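Local coordinates for type IV secretion system protein DotB (Yersinia pseudotuberculosis IP 31758, PDB 6GEF) that probably hydrolyses ATP to drive type IVb secretion, working as a six-subunit AAA+ ATPase of the GSP E family, at residues Q291-V296 with R321-Q326; P154-P159 with D224-A229. All blocks are in the same frame, centred on the assembly; numbering follows the deposited sequence.

Contact 2 comes first along the chain and closes before contact 1 opens. Their centres lie about 26 Å apart and their nearest atoms about 11 Å, so they do not touch. Contact 2 starts where the chain leaves strand 143-153 of the antiparallel sheet and heads for the mixed sheet of the P-loop fold; contact 1 lies inside that second part, where helix 293-302 packs on strand 320-330. Helix 187-203, whose first turn forms part of a probable Walker A motif, links them unequally: contact 1 reaches it through the Gln326 side chain, bonded to Thr193, while 154-159 and Ile226 of contact 2 meet it directly, at Ser195, Ser196, Arg199 and Glu203.

Contact 1 (Q291-V296 with R321-Q326); sequences QNCSAV and RFIMAQ
Gln326 OE1 is gripped twice, by a hydrogen bond from Thr193 OG1 and a weak one from Arg340 NE, and the long amide suits a place that needs both an acceptor and a donor. The Gln326 side chain leaves the strand away from 291-296, so the contact itself falls to the apolar residues before it. The methyl CB of Ala325 lies 3.2 Å from Gln291 O and 3.4 Å from Asn292 CA; this lone methyl is small enough to pack against the backbone leading into the helix. Ile323, beta-branched as suits a strand, carries the rest with two branches. CG2, anti to the backbone N, meets Cys293 CB at 3.5 Å, and the Cys293 sulphur lies alongside. CD1 goes to Val296, meeting its CG2 tip to tip at 3.5 Å. Asn292 is the N-cap of helix 293-302, and in the first turn Cys293 N has a weak hydrogen bond to Glu341 OE1. Strand 320-330 runs between its neighbours 179-183 and 336-344; Val296 and Ile323 both reach Met181, whereas Phe322 and Met324 pack on Leu169, so helices 293-302 and 167-172 sandwich the sheet in the helix-sheet-helix packing of the P-loop NTPase core.

Contact 2 (P154-P159 with D224-A229); sequences PLDPLP and DNIKSA
Asp156 and Asn225 meet across the two loops with their side chains crossing at about a right angle, and the carboxylate and amide planes stand 88° apart. Both side chains leave the backbone toward the other loop. Asn225 ND2 reaches both carboxylate oxygens, OD2 at 3.3 Å and OD1 at 3.5 Å, but each bond is weak, and the straighter is the one to OD2, with an N-H...O angle of 160°. Asparagine suits the place by offering an N-H to the carboxylate; with Asn225 exposed and Asp156 partly so, these long bonds probably hold only loosely. Leu155 also crosses Asn225 at about a right angle: with CG anti to its backbone N (chi1 -156°), its extended chain brings CD2 to 3.5 Å from the same ND2. Farther along, Ile226 CD1 meets the proline ring at Pro157 CD, 4.4 Å away, a loose apolar touch next to the polar pair. The chain bends at Leu155 and is extended from Pro157 to Pro159, whose rings restrict phi. The contact thus joins the segment between strand 143-153 of the antiparallel sheet and helix 160-163 to a P-loop-core loop between strands 211-216 and 232-237; helix 187-203 touches both, with Arg199 meeting Ile226 and Pro159.

Contact 1 (Q291-V296 with R321-Q326)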
ATOM      1  N   GLN A 291      -6.386  20.875 -31.559  1.00 65.10           N
ATOM      2  CA  GLN A 291      -6.362  22.027 -32.453  1.00 67.52           C
ATOM      3  C   GLN A 291      -7.371  21.925 -33.575  1.00 68.01           C
ATOM      4  O   GLN A 291      -7.927  22.942 -33.992  1.00 72.63           O
ATOM      5  CB  GLN A 291      -4.947  22.247 -32.997  1.00 73.32           C
ATOM      6  CG  GLN A 291      -4.027  22.999 -32.051  1.00 74.08           C
ATOM      7  CD  GLN A 291      -2.748  23.445 -32.715  1.00 76.10           C
ATOM      8  OE1 GLN A 291      -2.689  23.679 -33.947  1.00 72.53           O
ATOM      9  NE2 GLN A 291      -1.691  23.587 -31.881  1.00 76.01           N
ATOM     10  N   ASN A 292      -7.599  20.735 -34.101  1.00 68.36           N
ATOM     11  CA  ASN A 292      -8.457  20.546 -35.277  1.00 68.08           C
ATOM     12  C   ASN A 292      -8.923  19.113 -35.298  1.00 69.93           C
ATOM     13  O   ASN A 292      -8.412  18.245 -34.593  1.00 77.42           O
ATOM     14  CB  ASN A 292      -7.734  20.908 -36.572  1.00 69.72           C
ATOM     15  CG  ASN A 292      -6.648  19.906 -36.924  1.00 73.90           C
ATOM     16  OD1 ASN A 292      -5.648  19.734 -36.273  1.00 70.47           O
ATOM     17  ND2 ASN A 292      -6.908  19.190 -38.038  1.00 78.71           N
ATOM     18  N   CYS A 293      -9.898  18.839 -36.169  1.00 71.12           N
ATOM     19  CA  CYS A 293     -10.665  17.593 -36.103  1.00 70.61           C
ATOM     20  C   CYS A 293      -9.772  16.340 -36.186  1.00 70.22           C
ATOM     21  O   CYS A 293      -9.761  15.511 -35.296  1.00 71.70           O
ATOM     22  CB  CYS A 293     -11.732  17.551 -37.155  1.00 73.23           C
ATOM     23  SG  CYS A 293     -12.692  19.062 -37.341  1.00 73.93           S
ATOM     24  N   SER A 294      -8.909  16.330 -37.203  1.00 73.25           N
ATOM     25  CA  SER A 294      -7.865  15.323 -37.291  1.00 75.74           C
ATOM     26  C   SER A 294      -7.156  15.123 -35.936  1.00 72.16           C
ATOM     27  O   SER A 294      -7.029  13.991 -35.463  1.00 69.62           O
ATOM     28  CB  SER A 294      -6.842  15.713 -38.370  1.00 78.94           C
ATOM     29  OG  SER A 294      -5.521  15.288 -38.013  1.00 82.35           O
ATOM     30  N   ALA A 295      -6.747  16.231 -35.332  1.00 68.77           N
ATOM     31  CA  ALA A 295      -6.012  16.130 -34.075  1.00 68.74           C
ATOM     32  C   ALA A 295      -6.884  15.556 -32.975  1.00 66.28           C
ATOM     33  O   ALA A 295      -6.375  14.878 -32.075  1.00 67.86           O
ATOM     34  CB  ALA A 295      -5.459  17.511 -33.674  1.00 70.26           C
ATOM     35  N   VAL A 296      -8.192  15.829 -33.014  1.00 63.41           N
ATOM     36  CA  VAL A 296      -9.097  15.286 -32.006  1.00 63.66           C
ATOM     37  C   VAL A 296      -9.216  13.797 -32.176  1.00 63.33           C
ATOM     38  O   VAL A 296      -9.207  13.008 -31.202  1.00 63.81           O
ATOM     39  CB  VAL A 296     -10.425  16.034 -31.980  1.00 66.83           C
ATOM     40  CG1 VAL A 296     -10.409  17.138 -33.010  1.00 70.09           C
ATOM     41  CG2 VAL A 296     -11.570  15.084 -32.173  1.00 67.08           C
ATOM     42  N   ARG A 321     -20.911  12.272 -34.203  1.00 70.58           N
ATOM     43  CA  ARG A 321     -21.832  12.860 -35.156  1.00 70.14           C
ATOM     44  C   ARG A 321     -21.337  14.154 -35.786  1.00 66.42           C
ATOM     45  O   ARG A 321     -21.870  14.573 -36.821  1.00 62.27           O
ATOM     46  CB  ARG A 321     -23.204  13.094 -34.494  1.00 72.35           C
ATOM     47  CG  ARG A 321     -24.196  11.961 -34.717  1.00 77.15           C
ATOM     48  CD  ARG A 321     -24.017  11.312 -36.089  1.00 84.35           C
ATOM     49  NE  ARG A 321     -25.282  11.118 -36.786  1.00 93.96           N
ATOM     50  CZ  ARG A 321     -25.774  11.984 -37.670  1.00 98.32           C
ATOM     51  NH1 ARG A 321     -25.110  13.114 -37.971  1.00 97.10           N
ATOM     52  NH2 ARG A 321     -26.938  11.727 -38.276  1.00 95.50           N
ATOM     53  N   PHE A 322     -20.324  14.785 -35.199  1.00 64.56           N
ATOM     54  CA  PHE A 322     -19.960  16.146 -35.569  1.00 64.06           C
ATOM     55  C   PHE A 322     -18.786  16.630 -34.712  1.00 60.14           C
ATOM     56  O   PHE A 322     -18.802  16.479 -33.485  1.00 57.79           O
ATOM     57  CB  PHE A 322     -21.154  17.113 -35.366  1.00 65.32           C
ATOM     58  CG  PHE A 322     -20.963  18.433 -36.025  1.00 66.99           C
ATOM     59  CD1 PHE A 322     -20.156  19.370 -35.438  1.00 65.84           C
ATOM     60  CD2 PHE A 322     -21.609  18.760 -37.220  1.00 68.75           C
ATOM     61  CE1 PHE A 322     -19.972  20.620 -36.017  1.00 65.13           C
ATOM     62  CE2 PHE A 322     -21.428  20.001 -37.787  1.00 69.33           C
ATOM     63  CZ  PHE A 322     -20.606  20.921 -37.184  1.00 68.88           C
ATOM     64  N   ILE A 323     -17.790  17.238 -35.363  1.00 63.64           N
ATOM     65  CA  ILE A 323     -16.569  17.650 -34.698  1.00 64.18           C
ATOM     66  C   ILE A 323     -16.302  19.098 -35.081  1.00 65.28           C
ATOM     67  O   ILE A 323     -16.081  19.408 -36.257  1.00 65.93           O
ATOM     68  CB  ILE A 323     -15.361  16.757 -35.064  1.00 66.53           C
ATOM     69  CG1 ILE A 323     -15.607  15.315 -34.629  1.00 67.86           C
ATOM     70  CG2 ILE A 323     -14.074  17.343 -34.508  1.00 66.02           C
ATOM     71  CD1 ILE A 323     -14.370  14.551 -34.196  1.00 68.00           C
ATOM     72  N   MET A 324     -16.298  19.985 -34.079  1.00 64.67           N
ATOM     73  CA  MET A 324     -15.880  21.370 -34.246  1.00 63.25           C
ATOM     74  C   MET A 324     -14.616  21.607 -33.435  1.00 63.97           C
ATOM     75  O   MET A 324     -14.590  21.418 -32.236  1.00 69.49           O
ATOM     76  CB  MET A 324     -16.983  22.305 -33.764  1.00 62.97           C
ATOM     77  CG  MET A 324     -16.781  23.762 -34.171  1.00 62.92           C
ATOM     78  SD  MET A 324     -18.170  24.808 -33.746  1.00 62.55           S
ATOM     79  CE  MET A 324     -19.128  24.718 -35.248  1.00 64.50           C
ATOM     80  N   ALA A 325     -13.548  21.990 -34.131  1.00 63.93           N
ATOM     81  CA  ALA A 325     -12.467  22.779 -33.526  1.00 63.22           C
ATOM     82  C   ALA A 325     -12.705  24.262 -33.757  1.00 59.41           C
ATOM     83  O   ALA A 325     -13.155  24.665 -34.815  1.00 58.82           O
ATOM     84  CB  ALA A 325     -11.118  22.377 -34.117  1.00 64.90           C
ATOM     85  N   GLN A 326     -12.414  25.054 -32.736  1.00 58.27           N
ATOM     86  CA  GLN A 326     -12.489  26.509 -32.817  1.00 55.57           C
ATOM     87  C   GLN A 326     -11.322  27.141 -32.141  1.00 52.66           C
ATOM     88  O   GLN A 326     -10.823  26.635 -31.139  1.00 49.92           O
ATOM     89  CB  GLN A 326     -13.778  27.033 -32.183  1.00 56.99           C
ATOM     90  CG  GLN A 326     -14.022  26.489 -30.770  1.00 56.37           C
ATOM     91  CD  GLN A 326     -15.419  26.783 -30.288  1.00 56.27           C
ATOM     92  OE1 GLN A 326     -16.313  27.080 -31.084  1.00 60.32           O
ATOM     93  NE2 GLN A 326     -15.628  26.656 -29.008  1.00 55.28           N
TER

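Contact 2 (P154-P159 with D224-A229)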
ATOM      1  N   PRO A 154     -20.046  34.798 -17.122  1.00 74.25           N
ATOM      2  CA  PRO A 154     -21.218  35.067 -17.940  1.00 75.44           C
ATOM      3  C   PRO A 154     -22.495  34.601 -17.252  1.00 77.94           C
ATOM      4  O   PRO A 154     -22.499  33.555 -16.566  1.00 82.99           O
ATOM      5  CB  PRO A 154     -20.953  34.246 -19.211  1.00 74.90           C
ATOM      6  CG  PRO A 154     -20.056  33.164 -18.796  1.00 74.24           C
ATOM      7  CD  PRO A 154     -19.172  33.780 -17.726  1.00 74.92           C
ATOM      8  N   LEU A 155     -23.572  35.347 -17.451  1.00 80.77           N
ATOM      9  CA  LEU A 155     -24.877  34.914 -16.947  1.00 87.29           C
ATOM     10  C   LEU A 155     -25.606  34.008 -17.974  1.00 86.19           C
ATOM     11  O   LEU A 155     -25.875  32.842 -17.705  1.00 77.35           O
ATOM     12  CB  LEU A 155     -25.760  36.117 -16.576  1.00 88.97           C
ATOM     13  CG  LEU A 155     -26.855  35.853 -15.569  1.00 92.69           C
ATOM     14  CD1 LEU A 155     -27.554  37.172 -15.205  1.00 92.62           C
ATOM     15  CD2 LEU A 155     -27.851  34.888 -16.153  1.00 95.73           C
ATOM     16  N   ASP A 156     -25.908  34.578 -19.140  1.00 83.79           N
ATOM     17  CA  ASP A 156     -26.878  34.000 -20.047  1.00 83.00           C
ATOM     18  C   ASP A 156     -26.186  33.592 -21.342  1.00 75.50           C
ATOM     19  O   ASP A 156     -25.439  34.377 -21.901  1.00 74.22           O
ATOM     20  CB  ASP A 156     -27.996  35.019 -20.359  1.00 83.87           C
ATOM     21  CG  ASP A 156     -29.176  34.885 -19.455  1.00 87.16           C
ATOM     22  OD1 ASP A 156     -29.333  33.797 -18.807  1.00 88.26           O
ATOM     23  OD2 ASP A 156     -29.968  35.867 -19.380  1.00 87.19           O
ATOM     24  N   PRO A 157     -26.437  32.373 -21.831  1.00 72.28           N
ATOM     25  CA  PRO A 157     -25.882  31.989 -23.125  1.00 73.20           C
ATOM     26  C   PRO A 157     -26.188  33.022 -24.196  1.00 70.74           C
ATOM     27  O   PRO A 157     -27.257  33.631 -24.191  1.00 77.97           O
ATOM     28  CB  PRO A 157     -26.557  30.650 -23.415  1.00 72.61           C
ATOM     29  CG  PRO A 157     -26.892  30.101 -22.077  1.00 72.03           C
ATOM     30  CD  PRO A 157     -27.211  31.281 -21.218  1.00 72.29           C
ATOM     31  N   LEU A 158     -25.246  33.235 -25.108  1.00 70.31           N
ATOM     32  CA  LEU A 158     -25.422  34.208 -26.164  1.00 70.29           C
ATOM     33  C   LEU A 158     -26.162  33.582 -27.334  1.00 69.34           C
ATOM     34  O   LEU A 158     -25.956  32.425 -27.656  1.00 73.85           O
ATOM     35  CB  LEU A 158     -24.062  34.737 -26.645  1.00 70.06           C
ATOM     36  CG  LEU A 158     -23.412  35.812 -25.767  1.00 68.94           C
ATOM     37  CD1 LEU A 158     -22.917  35.248 -24.466  1.00 70.03           C
ATOM     38  CD2 LEU A 158     -22.275  36.455 -26.537  1.00 70.55           C
ATOM     39  N   PRO A 159     -27.026  34.361 -28.003  1.00 71.01           N
ATOM     40  CA  PRO A 159     -27.595  33.902 -29.279  1.00 71.30           C
ATOM     41  C   PRO A 159     -26.532  33.447 -30.266  1.00 70.61           C
ATOM     42  O   PRO A 159     -25.359  33.799 -30.127  1.00 71.84           O
ATOM     43  CB  PRO A 159     -28.335  35.140 -29.787  1.00 72.88           C
ATOM     44  CG  PRO A 159     -28.656  35.924 -28.566  1.00 73.31           C
ATOM     45  CD  PRO A 159     -27.525  35.699 -27.621  1.00 71.53           C
ATOM     46  N   ASP A 224     -31.324  29.808 -16.283  1.00 72.99           N
ATOM     47  CA  ASP A 224     -32.462  30.193 -15.452  1.00 76.73           C
ATOM     48  C   ASP A 224     -33.415  31.080 -16.231  1.00 77.33           C
ATOM     49  O   ASP A 224     -34.648  30.959 -16.066  1.00 85.33           O
ATOM     50  CB  ASP A 224     -32.000  30.877 -14.188  1.00 81.77           C
ATOM     51  CG  ASP A 224     -30.973  29.978 -13.404  1.00 83.74           C
ATOM     52  OD1 ASP A 224     -30.786  28.812 -13.774  1.00 80.50           O
ATOM     53  OD2 ASP A 224     -30.346  30.341 -12.408  1.00 87.36           O
ATOM     54  N   ASN A 225     -32.892  31.926 -17.121  1.00 75.59           N
ATOM     55  CA  ASN A 225     -33.711  32.898 -17.834  1.00 77.66           C
ATOM     56  C   ASN A 225     -34.130  32.432 -19.225  1.00 75.71           C
ATOM     57  O   ASN A 225     -34.698  33.212 -19.979  1.00 78.64           O
ATOM     58  CB  ASN A 225     -32.985  34.244 -17.921  1.00 77.53           C
ATOM     59  CG  ASN A 225     -32.585  34.769 -16.551  1.00 77.97           C
ATOM     60  OD1 ASN A 225     -33.375  34.673 -15.610  1.00 79.57           O
ATOM     61  ND2 ASN A 225     -31.357  35.309 -16.421  1.00 71.00           N
ATOM     62  N   ILE A 226     -33.854  31.180 -19.577  1.00 72.74           N
ATOM     63  CA  ILE A 226     -34.191  30.648 -20.885  1.00 70.19           C
ATOM     64  C   ILE A 226     -35.525  29.921 -20.763  1.00 70.87           C
ATOM     65  O   ILE A 226     -35.665  28.936 -20.041  1.00 70.10           O
ATOM     66  CB  ILE A 226     -33.108  29.687 -21.398  1.00 71.18           C
ATOM     67  CG1 ILE A 226     -31.713  30.286 -21.213  1.00 70.24           C
ATOM     68  CG2 ILE A 226     -33.359  29.319 -22.866  1.00 75.29           C
ATOM     69  CD1 ILE A 226     -31.505  31.605 -21.922  1.00 70.77           C
ATOM     70  N   LYS A 227     -36.534  30.430 -21.465  1.00 74.59           N
ATOM     71  CA  LYS A 227     -37.818  29.777 -21.590  1.00 75.31           C
ATOM     72  C   LYS A 227     -37.754  28.714 -22.697  1.00 72.20           C
ATOM     73  O   LYS A 227     -37.295  28.986 -23.808  1.00 69.69           O
ATOM     74  CB  LYS A 227     -38.865  30.817 -21.958  1.00 82.29           C
ATOM     75  CG  LYS A 227     -38.456  32.289 -21.841  1.00 84.41           C
ATOM     76  CD  LYS A 227     -39.656  33.147 -22.196  1.00 89.46           C
ATOM     77  CE  LYS A 227     -39.278  34.619 -22.373  1.00 90.69           C
ATOM     78  NZ  LYS A 227     -40.491  35.420 -22.674  1.00 93.34           N
ATOM     79  N   SER A 228     -38.184  27.509 -22.371  1.00 70.79           N
ATOM     80  CA  SER A 228     -38.310  26.429 -23.326  1.00 70.59           C
ATOM     81  C   SER A 228     -39.721  25.874 -23.300  1.00 70.53           C
ATOM     82  O   SER A 228     -40.389  25.894 -22.265  1.00 66.56           O
ATOM     83  CB  SER A 228     -37.302  25.283 -23.033  1.00 69.04           C
ATOM     84  OG  SER A 228     -37.407  24.253 -23.976  1.00 66.94           O
ATOM     85  N   ALA A 229     -40.155  25.348 -24.446  1.00 72.98           N
ATOM     86  CA  ALA A 229     -41.483  24.766 -24.560  1.00 74.82           C
ATOM     87  C   ALA A 229     -41.526  23.292 -24.208  1.00 72.06           C
ATOM     88  O   ALA A 229     -42.617  22.755 -24.003  1.00 74.96           O
ATOM     89  CB  ALA A 229     -42.035  24.991 -25.982  1.00 78.50           C
TER